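Long-range contact in N-acyl-D-glutamate deacylase (Bordetella bronchiseptica, PDB 3GIP), which probably uses zinc to hydrolyse the amide bond of N-acyl-D-glutamate, releasing D-glutamate and a carboxylate, as a member of the amidohydrolase superfamily: residues 146-159 against 191-204. Sequence-based numbering, arbitrary orientation.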
# COMPACT_ATOMS: atom_id res chain seq x y z
N HIS A 146 4.25 10.32 -10.12
CA HIS A 146 4.55 11.68 -10.55
C HIS A 146 6.06 11.83 -10.76
O HIS A 146 6.50 12.56 -11.64
CB HIS A 146 4.03 12.67 -9.50
CG HIS A 146 4.54 14.07 -9.67
ND1 HIS A 146 4.37 14.79 -10.84
CD2 HIS A 146 5.18 14.89 -8.81
CE1 HIS A 146 4.90 15.99 -10.68
NE2 HIS A 146 5.40 16.08 -9.46
N ALA A 147 6.85 11.15 -9.94
CA ALA A 147 8.30 11.22 -10.09
C ALA A 147 8.65 10.66 -11.47
O ALA A 147 9.47 11.23 -12.19
CB ALA A 147 9.00 10.43 -8.99
N ASN A 148 8.03 9.53 -11.82
CA ASN A 148 8.27 8.90 -13.12
C ASN A 148 7.91 9.87 -14.23
O ASN A 148 8.65 10.01 -15.21
CB ASN A 148 7.43 7.63 -13.27
CG ASN A 148 7.96 6.47 -12.46
OD1 ASN A 148 8.48 5.50 -13.02
ND2 ASN A 148 7.85 6.57 -11.14
N LEU A 149 6.77 10.53 -14.09
CA LEU A 149 6.32 11.47 -15.11
C LEU A 149 7.34 12.58 -15.31
O LEU A 149 7.71 12.88 -16.45
CB LEU A 149 4.96 12.08 -14.72
CG LEU A 149 3.81 11.07 -14.63
CD1 LEU A 149 2.54 11.80 -14.23
CD2 LEU A 149 3.62 10.37 -15.97
N ARG A 150 7.82 13.17 -14.22
CA ARG A 150 8.82 14.22 -14.32
C ARG A 150 10.12 13.71 -14.92
O ARG A 150 10.70 14.35 -15.80
CB ARG A 150 9.12 14.83 -12.94
CG ARG A 150 8.35 16.11 -12.65
CD ARG A 150 9.02 16.91 -11.53
NE ARG A 150 8.47 18.26 -11.46
CZ ARG A 150 9.20 19.37 -11.52
NH1 ARG A 150 10.51 19.29 -11.66
NH2 ARG A 150 8.61 20.55 -11.48
N LEU A 151 10.58 12.56 -14.45
CA LEU A 151 11.84 11.99 -14.93
C LEU A 151 11.77 11.54 -16.39
O LEU A 151 12.79 11.44 -17.06
CB LEU A 151 12.26 10.81 -14.06
CG LEU A 151 12.53 11.14 -12.59
CD1 LEU A 151 12.78 9.85 -11.83
CD2 LEU A 151 13.72 12.09 -12.47
N ALA A 152 10.56 11.27 -16.86
CA ALA A 152 10.37 10.82 -18.23
C ALA A 152 10.12 11.97 -19.20
O ALA A 152 10.42 11.86 -20.40
CB ALA A 152 9.21 9.83 -18.30
N ALA A 153 9.58 13.07 -18.69
CA ALA A 153 9.25 14.21 -19.53
C ALA A 153 10.22 15.39 -19.47
O ALA A 153 10.23 16.22 -20.38
CB ALA A 153 7.84 14.69 -19.20
N MET A 154 11.02 15.46 -18.42
CA MET A 154 11.93 16.60 -18.26
C MET A 154 13.43 16.33 -18.34
O MET A 154 13.98 15.57 -17.56
CB MET A 154 11.61 17.31 -16.95
CG MET A 154 10.19 17.85 -16.89
SD MET A 154 9.74 18.50 -15.27
CE MET A 154 10.58 20.07 -15.30
N ARG A 155 14.06 16.99 -19.30
CA ARG A 155 15.50 16.90 -19.52
C ARG A 155 16.21 17.31 -18.23
O ARG A 155 17.28 16.79 -17.89
CB ARG A 155 15.90 17.81 -20.68
CG ARG A 155 17.38 18.01 -20.89
CD ARG A 155 17.63 18.87 -22.12
NE ARG A 155 19.02 19.28 -22.25
CZ ARG A 155 19.63 20.10 -21.40
NH1 ARG A 155 18.97 20.60 -20.36
NH2 ARG A 155 20.90 20.43 -21.59
N ASP A 156 15.59 18.25 -17.52
CA ASP A 156 16.11 18.73 -16.24
C ASP A 156 14.96 18.65 -15.25
O ASP A 156 14.22 19.62 -15.05
CB ASP A 156 16.61 20.17 -16.34
CG ASP A 156 17.08 20.71 -15.01
OD1 ASP A 156 17.15 19.92 -14.04
OD2 ASP A 156 17.38 21.92 -14.92
N PRO A 157 14.79 17.49 -14.60
CA PRO A 157 13.72 17.26 -13.62
C PRO A 157 13.77 18.11 -12.36
O PRO A 157 12.94 17.95 -11.47
CB PRO A 157 13.84 15.76 -13.34
CG PRO A 157 15.31 15.52 -13.48
CD PRO A 157 15.65 16.30 -14.72
N GLN A 158 14.74 19.01 -12.27
CA GLN A 158 14.86 19.87 -11.10
C GLN A 158 14.33 21.28 -11.39
O GLN A 158 14.31 22.13 -10.50
CB GLN A 158 16.31 19.95 -10.64
CG GLN A 158 16.91 18.62 -10.22
CD GLN A 158 16.09 17.93 -9.14
OE1 GLN A 158 15.81 18.50 -8.09
NE2 GLN A 158 15.70 16.68 -9.40
N ALA A 159 13.90 21.51 -12.62
CA ALA A 159 13.39 22.82 -13.01
C ALA A 159 11.87 22.88 -13.03
O ALA A 159 11.20 21.89 -12.74
CB ALA A 159 13.94 23.20 -14.38
N GLN A 191 12.58 14.11 -4.07
CA GLN A 191 12.98 14.72 -5.33
C GLN A 191 12.58 13.69 -6.37
O GLN A 191 12.66 12.48 -6.12
CB GLN A 191 14.50 14.93 -5.36
CG GLN A 191 14.99 16.02 -4.44
CD GLN A 191 14.37 17.36 -4.75
OE1 GLN A 191 14.41 17.83 -5.89
NE2 GLN A 191 13.78 17.99 -3.74
N PRO A 192 12.15 14.14 -7.56
CA PRO A 192 12.01 15.53 -8.00
C PRO A 192 10.61 16.11 -7.77
O PRO A 192 10.37 17.28 -8.05
CB PRO A 192 12.34 15.43 -9.48
CG PRO A 192 11.64 14.15 -9.85
CD PRO A 192 12.00 13.21 -8.70
N GLY A 193 9.70 15.29 -7.26
CA GLY A 193 8.34 15.75 -7.03
C GLY A 193 8.21 17.01 -6.19
O GLY A 193 7.32 17.83 -6.43
N ALA A 194 9.09 17.17 -5.22
CA ALA A 194 9.07 18.33 -4.33
C ALA A 194 9.18 19.66 -5.07
O ALA A 194 8.75 20.70 -4.56
CB ALA A 194 10.20 18.21 -3.31
N VAL A 195 9.76 19.63 -6.27
CA VAL A 195 9.94 20.84 -7.07
C VAL A 195 8.62 21.35 -7.64
O VAL A 195 8.48 22.54 -7.93
CB VAL A 195 10.92 20.58 -8.24
CG1 VAL A 195 11.08 21.83 -9.09
CG2 VAL A 195 12.27 20.13 -7.69
N ALA A 196 7.66 20.44 -7.80
CA ALA A 196 6.36 20.79 -8.36
C ALA A 196 5.57 21.82 -7.57
O ALA A 196 5.60 21.84 -6.33
CB ALA A 196 5.52 19.52 -8.54
N GLN A 197 4.86 22.68 -8.29
CA GLN A 197 4.02 23.71 -7.69
C GLN A 197 2.57 23.36 -7.96
O GLN A 197 2.27 22.41 -8.69
CB GLN A 197 4.36 25.09 -8.28
CG GLN A 197 5.75 25.57 -7.92
CD GLN A 197 5.99 27.02 -8.31
OE1 GLN A 197 7.05 27.58 -8.04
NE2 GLN A 197 5.00 27.63 -8.95
N ALA A 198 1.65 24.12 -7.37
CA ALA A 198 0.22 23.87 -7.52
C ALA A 198 -0.26 23.62 -8.94
O ALA A 198 -0.95 22.64 -9.20
CB ALA A 198 -0.56 25.01 -6.88
N ALA A 199 0.09 24.51 -9.87
CA ALA A 199 -0.35 24.37 -11.26
C ALA A 199 -0.01 23.02 -11.89
O ALA A 199 -0.82 22.45 -12.62
CB ALA A 199 0.24 25.50 -12.11
N GLU A 200 1.18 22.52 -11.61
CA GLU A 200 1.63 21.24 -12.15
C GLU A 200 0.79 20.08 -11.62
O GLU A 200 0.32 19.23 -12.39
CB GLU A 200 3.10 21.01 -11.79
CG GLU A 200 3.67 19.70 -12.29
CD GLU A 200 5.15 19.55 -11.99
OE1 GLU A 200 5.84 20.59 -11.90
OE2 GLU A 200 5.63 18.41 -11.85
N LEU A 201 0.60 20.05 -10.31
CA LEU A 201 -0.17 18.99 -9.68
C LEU A 201 -1.64 19.06 -10.05
O LEU A 201 -2.29 18.02 -10.27
CB LEU A 201 0.02 19.06 -8.16
CG LEU A 201 1.50 19.00 -7.74
CD1 LEU A 201 1.62 19.17 -6.23
CD2 LEU A 201 2.11 17.67 -8.19
N GLU A 202 -2.18 20.27 -10.15
CA GLU A 202 -3.58 20.45 -10.50
C GLU A 202 -3.82 19.98 -11.93
O GLU A 202 -4.87 19.41 -12.23
CB GLU A 202 -3.97 21.93 -10.36
CG GLU A 202 -3.83 22.46 -8.95
CD GLU A 202 -4.10 23.94 -8.84
OE1 GLU A 202 -3.73 24.68 -9.78
OE2 GLU A 202 -4.67 24.38 -7.82
N GLY A 203 -2.85 20.22 -12.81
CA GLY A 203 -2.99 19.79 -14.19
C GLY A 203 -3.17 18.29 -14.27
O GLY A 203 -4.04 17.79 -14.99
N LEU A 204 -2.36 17.55 -13.51
CA LEU A 204 -2.45 16.10 -13.51
C LEU A 204 -3.76 15.67 -12.85
O LEU A 204 -4.41 14.72 -13.30
CB LEU A 204 -1.26 15.50 -12.75
CG LEU A 204 0.09 15.76 -13.43
CD1 LEU A 204 1.23 15.32 -12.52
CD2 LEU A 204 0.14 15.01 -14.75
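Glu200 OE1 accepts a hydrogen bond from Arg150 NH2 at 2.8 Å, part of a salt bridge that shows how one buried arginine can tie its own helix to another helix and to the loop that follows. The N-H...O angle is 159°, fairly straight, and OE1 offers its syn lone pair close to the guanidinium plane. Carboxylate and guanidinium are nearly coplanar, 17° apart, and Arg150 NE also donates to Glu200, although the position of that second oxygen is less certain. The acid gets there on an extended chain, CG anti to the backbone N (chi1 179°). The same guanidinium also holds the loop after helix 146-153: Arg150 NH1 donates to Ala159 O at 2.9 Å and weakly to Pro157 O. Val195 lies over one guanidinium face, its CB 3.7 Å from Arg150 NH1.

Apolar packing flanks the salt bridge. Pro192, which follows a cis peptide bond, sets its ring against the helix, CG 3.9 Å from Leu151 CD2 and CD 4.1 Å from Ala147 CB. Leu201 CD2 makes a CH-pi contact over a face of the His146 ring, while Leu149 CD1 and Leu204 CD2 meet tip to tip at 4.0 Å. Arg220 bonds to the carbonyls of Ala194 and Ala196. The side chain of Ala147 lies about 11 Å from the zinc ion. This packing joins the segments following adjacent parallel strands 139-145 and 183-187 of the amidohydrolase TIM barrel.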